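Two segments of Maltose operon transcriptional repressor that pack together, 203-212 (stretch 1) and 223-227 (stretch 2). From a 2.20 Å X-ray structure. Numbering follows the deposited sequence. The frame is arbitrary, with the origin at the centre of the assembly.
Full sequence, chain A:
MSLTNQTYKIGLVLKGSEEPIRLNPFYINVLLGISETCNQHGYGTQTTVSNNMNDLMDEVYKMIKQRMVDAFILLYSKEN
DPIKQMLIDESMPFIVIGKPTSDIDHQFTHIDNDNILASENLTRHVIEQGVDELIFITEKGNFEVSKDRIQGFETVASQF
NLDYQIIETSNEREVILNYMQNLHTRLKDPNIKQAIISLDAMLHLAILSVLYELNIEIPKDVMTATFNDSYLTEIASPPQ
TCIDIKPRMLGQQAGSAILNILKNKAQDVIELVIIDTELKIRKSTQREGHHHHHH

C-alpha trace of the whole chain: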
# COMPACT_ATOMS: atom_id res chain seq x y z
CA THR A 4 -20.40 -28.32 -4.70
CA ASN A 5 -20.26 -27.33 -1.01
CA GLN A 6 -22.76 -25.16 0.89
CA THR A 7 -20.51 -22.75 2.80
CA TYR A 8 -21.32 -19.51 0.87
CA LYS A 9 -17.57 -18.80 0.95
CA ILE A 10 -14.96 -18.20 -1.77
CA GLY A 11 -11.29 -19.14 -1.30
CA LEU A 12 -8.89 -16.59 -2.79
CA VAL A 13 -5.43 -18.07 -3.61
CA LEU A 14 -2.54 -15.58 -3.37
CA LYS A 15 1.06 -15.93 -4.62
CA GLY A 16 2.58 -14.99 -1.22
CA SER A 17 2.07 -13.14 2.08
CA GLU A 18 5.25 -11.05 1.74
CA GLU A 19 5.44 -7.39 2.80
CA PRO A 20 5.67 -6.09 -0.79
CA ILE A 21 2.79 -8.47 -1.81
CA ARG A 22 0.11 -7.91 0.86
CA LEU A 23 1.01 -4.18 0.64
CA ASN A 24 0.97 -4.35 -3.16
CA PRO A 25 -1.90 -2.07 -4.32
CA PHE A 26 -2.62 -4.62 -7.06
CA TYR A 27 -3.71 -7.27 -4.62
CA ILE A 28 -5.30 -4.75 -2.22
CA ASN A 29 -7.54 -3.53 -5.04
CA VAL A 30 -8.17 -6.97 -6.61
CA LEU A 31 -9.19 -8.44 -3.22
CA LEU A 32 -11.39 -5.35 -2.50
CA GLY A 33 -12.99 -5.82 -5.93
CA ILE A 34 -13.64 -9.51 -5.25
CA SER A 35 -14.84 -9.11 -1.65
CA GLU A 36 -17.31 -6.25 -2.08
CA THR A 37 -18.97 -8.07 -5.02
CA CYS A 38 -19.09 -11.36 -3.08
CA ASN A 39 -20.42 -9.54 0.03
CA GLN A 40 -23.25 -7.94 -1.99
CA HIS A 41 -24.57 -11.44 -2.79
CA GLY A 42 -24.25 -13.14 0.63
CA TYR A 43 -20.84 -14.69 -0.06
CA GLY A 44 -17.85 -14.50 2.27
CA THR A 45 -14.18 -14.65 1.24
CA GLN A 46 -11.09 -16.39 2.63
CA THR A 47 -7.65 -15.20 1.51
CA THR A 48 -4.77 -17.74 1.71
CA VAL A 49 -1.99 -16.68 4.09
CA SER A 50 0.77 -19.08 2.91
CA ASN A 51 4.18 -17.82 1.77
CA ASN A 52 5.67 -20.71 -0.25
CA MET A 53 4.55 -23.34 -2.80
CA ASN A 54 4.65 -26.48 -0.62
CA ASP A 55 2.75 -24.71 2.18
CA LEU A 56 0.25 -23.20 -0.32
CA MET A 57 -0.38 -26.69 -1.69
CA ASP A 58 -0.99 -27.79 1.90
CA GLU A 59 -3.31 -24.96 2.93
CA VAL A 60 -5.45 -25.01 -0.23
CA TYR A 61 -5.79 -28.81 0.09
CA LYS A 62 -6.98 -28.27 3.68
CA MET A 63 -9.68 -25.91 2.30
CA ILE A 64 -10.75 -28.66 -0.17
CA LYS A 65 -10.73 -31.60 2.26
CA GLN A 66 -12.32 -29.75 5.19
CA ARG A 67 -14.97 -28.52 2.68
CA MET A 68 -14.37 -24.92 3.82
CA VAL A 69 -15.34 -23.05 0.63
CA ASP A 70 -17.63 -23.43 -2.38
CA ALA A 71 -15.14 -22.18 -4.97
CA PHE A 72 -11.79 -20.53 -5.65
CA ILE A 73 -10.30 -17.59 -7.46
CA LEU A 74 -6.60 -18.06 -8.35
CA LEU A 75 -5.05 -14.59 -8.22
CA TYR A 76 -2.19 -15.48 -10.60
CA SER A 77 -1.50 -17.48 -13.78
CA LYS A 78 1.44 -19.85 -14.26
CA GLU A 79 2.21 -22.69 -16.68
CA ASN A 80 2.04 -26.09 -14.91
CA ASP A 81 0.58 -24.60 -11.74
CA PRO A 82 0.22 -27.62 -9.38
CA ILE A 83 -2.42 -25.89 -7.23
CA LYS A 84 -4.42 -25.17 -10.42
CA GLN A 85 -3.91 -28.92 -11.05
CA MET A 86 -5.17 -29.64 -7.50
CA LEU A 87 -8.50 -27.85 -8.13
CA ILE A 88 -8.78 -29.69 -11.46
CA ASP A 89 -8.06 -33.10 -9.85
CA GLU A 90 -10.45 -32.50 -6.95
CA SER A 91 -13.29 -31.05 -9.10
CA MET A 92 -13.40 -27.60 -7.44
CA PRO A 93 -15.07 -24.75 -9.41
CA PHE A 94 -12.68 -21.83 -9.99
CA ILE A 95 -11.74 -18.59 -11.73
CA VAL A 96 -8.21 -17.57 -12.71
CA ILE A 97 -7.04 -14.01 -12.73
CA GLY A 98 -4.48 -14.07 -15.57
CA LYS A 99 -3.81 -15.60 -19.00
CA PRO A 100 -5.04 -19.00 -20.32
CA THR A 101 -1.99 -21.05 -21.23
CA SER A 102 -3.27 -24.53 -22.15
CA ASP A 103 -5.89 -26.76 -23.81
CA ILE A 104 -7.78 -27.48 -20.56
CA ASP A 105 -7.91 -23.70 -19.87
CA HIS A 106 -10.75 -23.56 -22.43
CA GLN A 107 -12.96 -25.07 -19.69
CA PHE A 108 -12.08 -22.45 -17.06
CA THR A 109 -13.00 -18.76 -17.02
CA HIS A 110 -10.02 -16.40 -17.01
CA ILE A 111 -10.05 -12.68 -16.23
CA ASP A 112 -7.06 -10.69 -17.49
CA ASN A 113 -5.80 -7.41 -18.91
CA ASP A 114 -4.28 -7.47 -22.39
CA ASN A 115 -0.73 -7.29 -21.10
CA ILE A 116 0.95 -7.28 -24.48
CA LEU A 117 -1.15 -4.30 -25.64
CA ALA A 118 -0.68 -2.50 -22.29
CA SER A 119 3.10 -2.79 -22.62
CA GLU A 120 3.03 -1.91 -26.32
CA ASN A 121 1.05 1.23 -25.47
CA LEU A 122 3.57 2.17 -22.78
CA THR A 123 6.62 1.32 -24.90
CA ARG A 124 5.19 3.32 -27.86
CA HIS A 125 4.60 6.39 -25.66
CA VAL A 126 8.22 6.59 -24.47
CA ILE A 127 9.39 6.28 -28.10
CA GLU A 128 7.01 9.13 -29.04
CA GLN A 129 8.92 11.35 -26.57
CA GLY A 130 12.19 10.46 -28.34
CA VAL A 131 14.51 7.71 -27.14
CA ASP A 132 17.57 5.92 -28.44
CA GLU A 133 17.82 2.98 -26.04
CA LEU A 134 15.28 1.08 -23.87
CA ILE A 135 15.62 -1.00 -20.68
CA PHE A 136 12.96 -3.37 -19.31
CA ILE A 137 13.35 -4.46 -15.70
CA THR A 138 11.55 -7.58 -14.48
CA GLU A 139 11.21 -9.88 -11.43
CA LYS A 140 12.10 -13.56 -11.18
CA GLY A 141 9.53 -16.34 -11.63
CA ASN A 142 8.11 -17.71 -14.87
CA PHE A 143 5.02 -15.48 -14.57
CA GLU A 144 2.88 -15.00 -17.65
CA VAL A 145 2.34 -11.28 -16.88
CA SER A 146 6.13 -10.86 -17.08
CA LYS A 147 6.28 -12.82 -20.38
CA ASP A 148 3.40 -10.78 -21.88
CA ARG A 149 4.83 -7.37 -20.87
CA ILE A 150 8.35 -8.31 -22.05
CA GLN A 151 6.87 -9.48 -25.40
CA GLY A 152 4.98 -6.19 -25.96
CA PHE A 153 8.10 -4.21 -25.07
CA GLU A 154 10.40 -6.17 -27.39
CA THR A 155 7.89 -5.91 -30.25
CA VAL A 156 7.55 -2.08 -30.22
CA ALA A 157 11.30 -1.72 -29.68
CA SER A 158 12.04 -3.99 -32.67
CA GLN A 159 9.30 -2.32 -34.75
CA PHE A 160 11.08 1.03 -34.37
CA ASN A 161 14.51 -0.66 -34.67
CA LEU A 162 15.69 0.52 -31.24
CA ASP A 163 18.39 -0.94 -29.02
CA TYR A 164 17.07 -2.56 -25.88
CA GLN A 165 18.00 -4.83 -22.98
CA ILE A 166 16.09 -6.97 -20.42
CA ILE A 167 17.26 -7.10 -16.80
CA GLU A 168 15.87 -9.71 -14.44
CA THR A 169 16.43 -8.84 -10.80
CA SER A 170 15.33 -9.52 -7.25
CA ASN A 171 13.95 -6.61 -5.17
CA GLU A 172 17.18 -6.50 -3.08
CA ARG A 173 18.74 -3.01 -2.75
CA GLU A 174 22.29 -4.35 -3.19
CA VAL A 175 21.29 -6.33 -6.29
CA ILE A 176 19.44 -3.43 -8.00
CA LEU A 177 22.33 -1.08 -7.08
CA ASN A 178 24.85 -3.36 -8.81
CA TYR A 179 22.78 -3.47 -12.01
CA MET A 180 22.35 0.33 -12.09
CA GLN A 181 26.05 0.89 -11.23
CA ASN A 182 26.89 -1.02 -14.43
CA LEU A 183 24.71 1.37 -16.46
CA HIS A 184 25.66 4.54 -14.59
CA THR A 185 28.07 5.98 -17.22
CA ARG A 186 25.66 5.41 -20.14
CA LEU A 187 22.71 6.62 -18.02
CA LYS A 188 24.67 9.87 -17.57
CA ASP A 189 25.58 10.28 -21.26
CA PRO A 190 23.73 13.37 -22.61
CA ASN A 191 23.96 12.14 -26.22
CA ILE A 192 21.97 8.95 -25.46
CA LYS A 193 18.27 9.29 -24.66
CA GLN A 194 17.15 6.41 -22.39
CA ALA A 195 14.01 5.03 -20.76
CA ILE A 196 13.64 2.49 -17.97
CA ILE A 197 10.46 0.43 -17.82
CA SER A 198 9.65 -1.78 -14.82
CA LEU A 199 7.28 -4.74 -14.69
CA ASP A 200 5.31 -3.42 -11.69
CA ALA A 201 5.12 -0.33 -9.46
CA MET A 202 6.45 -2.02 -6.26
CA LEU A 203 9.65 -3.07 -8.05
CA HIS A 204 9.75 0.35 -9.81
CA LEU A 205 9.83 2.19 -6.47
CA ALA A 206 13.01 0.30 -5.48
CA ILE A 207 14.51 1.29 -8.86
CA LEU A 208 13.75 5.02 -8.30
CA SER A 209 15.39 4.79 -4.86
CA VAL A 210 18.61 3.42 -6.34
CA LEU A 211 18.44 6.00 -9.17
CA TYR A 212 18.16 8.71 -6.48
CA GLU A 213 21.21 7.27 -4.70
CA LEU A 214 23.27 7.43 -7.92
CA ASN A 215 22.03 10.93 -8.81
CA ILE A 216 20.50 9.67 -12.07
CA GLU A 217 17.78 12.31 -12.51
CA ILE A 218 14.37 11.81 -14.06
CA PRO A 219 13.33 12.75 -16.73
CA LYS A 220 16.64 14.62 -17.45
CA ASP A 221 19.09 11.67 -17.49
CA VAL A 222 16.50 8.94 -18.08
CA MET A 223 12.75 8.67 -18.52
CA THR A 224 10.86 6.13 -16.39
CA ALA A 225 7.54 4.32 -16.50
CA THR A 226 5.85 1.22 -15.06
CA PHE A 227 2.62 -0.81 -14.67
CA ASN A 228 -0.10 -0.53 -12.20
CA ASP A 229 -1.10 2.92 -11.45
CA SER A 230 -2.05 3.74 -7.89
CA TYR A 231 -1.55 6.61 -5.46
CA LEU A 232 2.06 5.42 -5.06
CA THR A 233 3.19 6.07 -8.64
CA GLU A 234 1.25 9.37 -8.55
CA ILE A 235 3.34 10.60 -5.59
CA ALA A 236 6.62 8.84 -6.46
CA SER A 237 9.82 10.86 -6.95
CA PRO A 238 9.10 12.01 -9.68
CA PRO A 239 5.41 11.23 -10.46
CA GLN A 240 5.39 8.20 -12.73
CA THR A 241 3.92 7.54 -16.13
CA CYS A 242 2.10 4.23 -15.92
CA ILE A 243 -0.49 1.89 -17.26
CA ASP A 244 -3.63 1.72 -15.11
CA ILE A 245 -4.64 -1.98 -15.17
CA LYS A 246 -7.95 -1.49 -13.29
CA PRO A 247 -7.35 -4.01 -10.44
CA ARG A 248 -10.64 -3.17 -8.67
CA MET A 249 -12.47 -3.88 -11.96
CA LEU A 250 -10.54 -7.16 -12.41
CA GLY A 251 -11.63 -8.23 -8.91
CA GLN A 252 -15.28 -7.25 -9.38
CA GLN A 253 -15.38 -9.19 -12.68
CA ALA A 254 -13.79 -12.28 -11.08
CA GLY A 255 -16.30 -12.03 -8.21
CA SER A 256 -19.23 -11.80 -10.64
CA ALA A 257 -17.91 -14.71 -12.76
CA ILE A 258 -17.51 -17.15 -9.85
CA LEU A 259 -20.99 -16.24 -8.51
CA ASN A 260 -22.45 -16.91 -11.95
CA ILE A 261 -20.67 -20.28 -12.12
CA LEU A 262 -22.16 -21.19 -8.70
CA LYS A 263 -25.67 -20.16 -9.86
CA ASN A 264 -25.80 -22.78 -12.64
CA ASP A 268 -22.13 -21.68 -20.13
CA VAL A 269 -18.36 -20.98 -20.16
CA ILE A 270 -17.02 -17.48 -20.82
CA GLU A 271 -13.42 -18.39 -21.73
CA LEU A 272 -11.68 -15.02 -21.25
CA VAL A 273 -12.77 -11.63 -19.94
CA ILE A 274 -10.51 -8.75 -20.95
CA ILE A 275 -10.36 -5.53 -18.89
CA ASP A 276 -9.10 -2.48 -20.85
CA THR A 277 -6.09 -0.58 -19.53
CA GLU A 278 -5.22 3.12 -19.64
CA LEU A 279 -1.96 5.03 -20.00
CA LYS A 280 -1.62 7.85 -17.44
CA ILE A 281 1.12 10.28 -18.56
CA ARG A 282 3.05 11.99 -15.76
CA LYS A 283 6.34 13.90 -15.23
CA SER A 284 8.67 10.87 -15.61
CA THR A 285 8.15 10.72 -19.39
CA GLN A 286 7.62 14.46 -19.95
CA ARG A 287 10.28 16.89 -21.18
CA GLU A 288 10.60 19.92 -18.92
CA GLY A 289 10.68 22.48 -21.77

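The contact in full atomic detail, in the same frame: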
# COMPACT_ATOMS: atom_id res chain seq x y z
N LEU A 203 8.26 -2.97 -7.58
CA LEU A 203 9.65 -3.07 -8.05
C LEU A 203 10.19 -1.71 -8.55
O LEU A 203 11.31 -1.33 -8.23
CB LEU A 203 9.75 -4.13 -9.16
CG LEU A 203 11.10 -4.32 -9.87
CD1 LEU A 203 12.14 -4.78 -8.86
CD2 LEU A 203 10.96 -5.32 -11.03
N HIS A 204 9.38 -0.98 -9.31
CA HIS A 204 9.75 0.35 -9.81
C HIS A 204 10.17 1.34 -8.72
O HIS A 204 11.08 2.12 -8.93
CB HIS A 204 8.59 0.96 -10.60
CG HIS A 204 8.97 2.11 -11.48
ND1 HIS A 204 9.75 1.96 -12.60
CD2 HIS A 204 8.62 3.42 -11.43
CE1 HIS A 204 9.88 3.13 -13.20
NE2 HIS A 204 9.21 4.03 -12.51
N LEU A 205 9.50 1.29 -7.57
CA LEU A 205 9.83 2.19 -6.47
C LEU A 205 11.23 1.92 -5.90
O LEU A 205 11.90 2.86 -5.47
CB LEU A 205 8.80 2.12 -5.36
CG LEU A 205 7.38 2.67 -5.61
CD1 LEU A 205 6.52 2.35 -4.40
CD2 LEU A 205 7.37 4.17 -5.88
N ALA A 206 11.66 0.66 -5.89
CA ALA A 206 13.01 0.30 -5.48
C ALA A 206 14.02 0.84 -6.50
O ALA A 206 15.08 1.32 -6.11
CB ALA A 206 13.16 -1.22 -5.35
N ILE A 207 13.68 0.74 -7.79
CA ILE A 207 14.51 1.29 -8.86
C ILE A 207 14.74 2.80 -8.68
O ILE A 207 15.87 3.26 -8.75
CB ILE A 207 13.92 1.02 -10.29
CG1 ILE A 207 13.45 -0.43 -10.49
CG2 ILE A 207 14.91 1.44 -11.38
CD1 ILE A 207 14.55 -1.49 -10.47
N LEU A 208 13.66 3.56 -8.45
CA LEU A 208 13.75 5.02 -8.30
C LEU A 208 14.63 5.40 -7.12
O LEU A 208 15.35 6.40 -7.18
CB LEU A 208 12.35 5.65 -8.14
CG LEU A 208 11.33 5.37 -9.25
CD1 LEU A 208 9.93 5.84 -8.90
CD2 LEU A 208 11.78 5.92 -10.58
N SER A 209 14.60 4.58 -6.07
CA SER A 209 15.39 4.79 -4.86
C SER A 209 16.87 4.65 -5.16
O SER A 209 17.68 5.47 -4.70
CB SER A 209 14.96 3.80 -3.78
OG SER A 209 15.57 4.12 -2.54
N VAL A 210 17.23 3.64 -5.95
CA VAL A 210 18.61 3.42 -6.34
C VAL A 210 19.07 4.53 -7.30
O VAL A 210 20.16 5.07 -7.15
CB VAL A 210 18.80 1.98 -6.91
CG1 VAL A 210 20.10 1.84 -7.69
CG2 VAL A 210 18.75 0.93 -5.77
N LEU A 211 18.19 4.90 -8.23
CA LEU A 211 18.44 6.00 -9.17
C LEU A 211 18.66 7.34 -8.44
O LEU A 211 19.49 8.14 -8.86
CB LEU A 211 17.30 6.12 -10.20
CG LEU A 211 17.36 5.46 -11.58
CD1 LEU A 211 18.21 4.19 -11.65
CD2 LEU A 211 15.96 5.20 -12.10
N TYR A 212 17.94 7.55 -7.34
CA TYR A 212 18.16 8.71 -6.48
C TYR A 212 19.56 8.66 -5.87
O TYR A 212 20.30 9.66 -5.90
CB TYR A 212 17.10 8.78 -5.38
CG TYR A 212 17.06 10.10 -4.63
CD1 TYR A 212 16.23 11.13 -5.06
CD2 TYR A 212 17.86 10.31 -3.50
CE1 TYR A 212 16.19 12.35 -4.38
CE2 TYR A 212 17.83 11.54 -2.82
CZ TYR A 212 16.98 12.55 -3.26
OH TYR A 212 16.94 13.75 -2.59
N MET A 223 14.19 8.67 -18.71
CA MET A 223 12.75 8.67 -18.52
C MET A 223 12.33 7.33 -17.89
O MET A 223 12.96 6.28 -18.12
CB MET A 223 12.02 8.88 -19.86
CG MET A 223 12.13 10.31 -20.49
SD MET A 223 11.15 10.53 -22.04
CE MET A 223 11.23 8.90 -22.75
N THR A 224 11.29 7.35 -17.07
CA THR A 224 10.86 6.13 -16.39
C THR A 224 9.37 5.96 -16.48
O THR A 224 8.63 6.94 -16.61
CB THR A 224 11.32 6.05 -14.89
OG1 THR A 224 10.76 7.12 -14.14
CG2 THR A 224 12.85 6.10 -14.77
N ALA A 225 8.94 4.70 -16.46
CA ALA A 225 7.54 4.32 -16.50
C ALA A 225 7.37 2.89 -15.98
O ALA A 225 8.34 2.13 -15.92
CB ALA A 225 7.01 4.44 -17.93
N THR A 226 6.15 2.53 -15.61
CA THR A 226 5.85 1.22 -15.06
C THR A 226 4.39 0.79 -15.27
O THR A 226 3.66 1.43 -16.02
CB THR A 226 6.23 1.14 -13.56
OG1 THR A 226 6.04 -0.20 -13.08
CG2 THR A 226 5.42 2.12 -12.74
N PHE A 227 3.99 -0.30 -14.61
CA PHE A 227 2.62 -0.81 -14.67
C PHE A 227 1.96 -0.79 -13.30
O PHE A 227 2.65 -0.79 -12.29
CB PHE A 227 2.60 -2.25 -15.21
CG PHE A 227 3.14 -2.39 -16.60
CD1 PHE A 227 2.29 -2.46 -17.70
CD2 PHE A 227 4.52 -2.47 -16.81
CE1 PHE A 227 2.81 -2.61 -18.97
CE2 PHE A 227 5.04 -2.63 -18.07
CZ PHE A 227 4.20 -2.69 -19.14

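The helix 203-212 packs against the strand 223-227 with the two chain directions nearly antiparallel, at 161°. The axes come within 9.3 Å of each other. About 225 Å² of surface is buried, both sides summed. No hydrogen bond crosses the contact, so the two segments meet through van der Waals packing and one CH-pi interaction.

The CH-pi interaction joins His204 and Thr226. Thr226 CB sits over one face of the His204 ring, 3.8 Å from the ring centroid and 20° off the ring normal. The closest atoms of this pair are His204 CG and Thr226 CB, at 3.6 Å. Here the helix and strand are near each other in the backbone too: His204 CA and Thr226 CA are 6.6 Å apart.

The same ring makes two further contacts, and CE1 is its closest atom in both. Thr224 CB lies at the ring edge, 3.7 Å from His204 CE1. Ala225 O is 3.3 Å from His204 CE1. Ala225 points its CB away from the helix, and its closest approach is through the backbone oxygen. Thr224 and Thr226 point toward the helix, as expected for alternate residues of a strand. His204 has the largest covered area of any residue here, 87 Å². Its ND1 and NE2 are hydrogen-bonded elsewhere in the structure.

The remaining contacts are looser and involve leucines further along the helix. The CA-to-CB bond of Leu208 points sideways to the strand, but the end of its side chain comes nearer. Its CD2 lies 3.9 Å from Thr224 OG1. This is plain packing, since a methyl carbon faces the hydroxyl oxygen. Leu211 points toward the strand, and its CD2 is 4.2 Å from Thr224 CG2. Thr224 therefore touches His204, Leu208 and Leu211. The three lie at steps of four and three residues, which places them along one side of the helix.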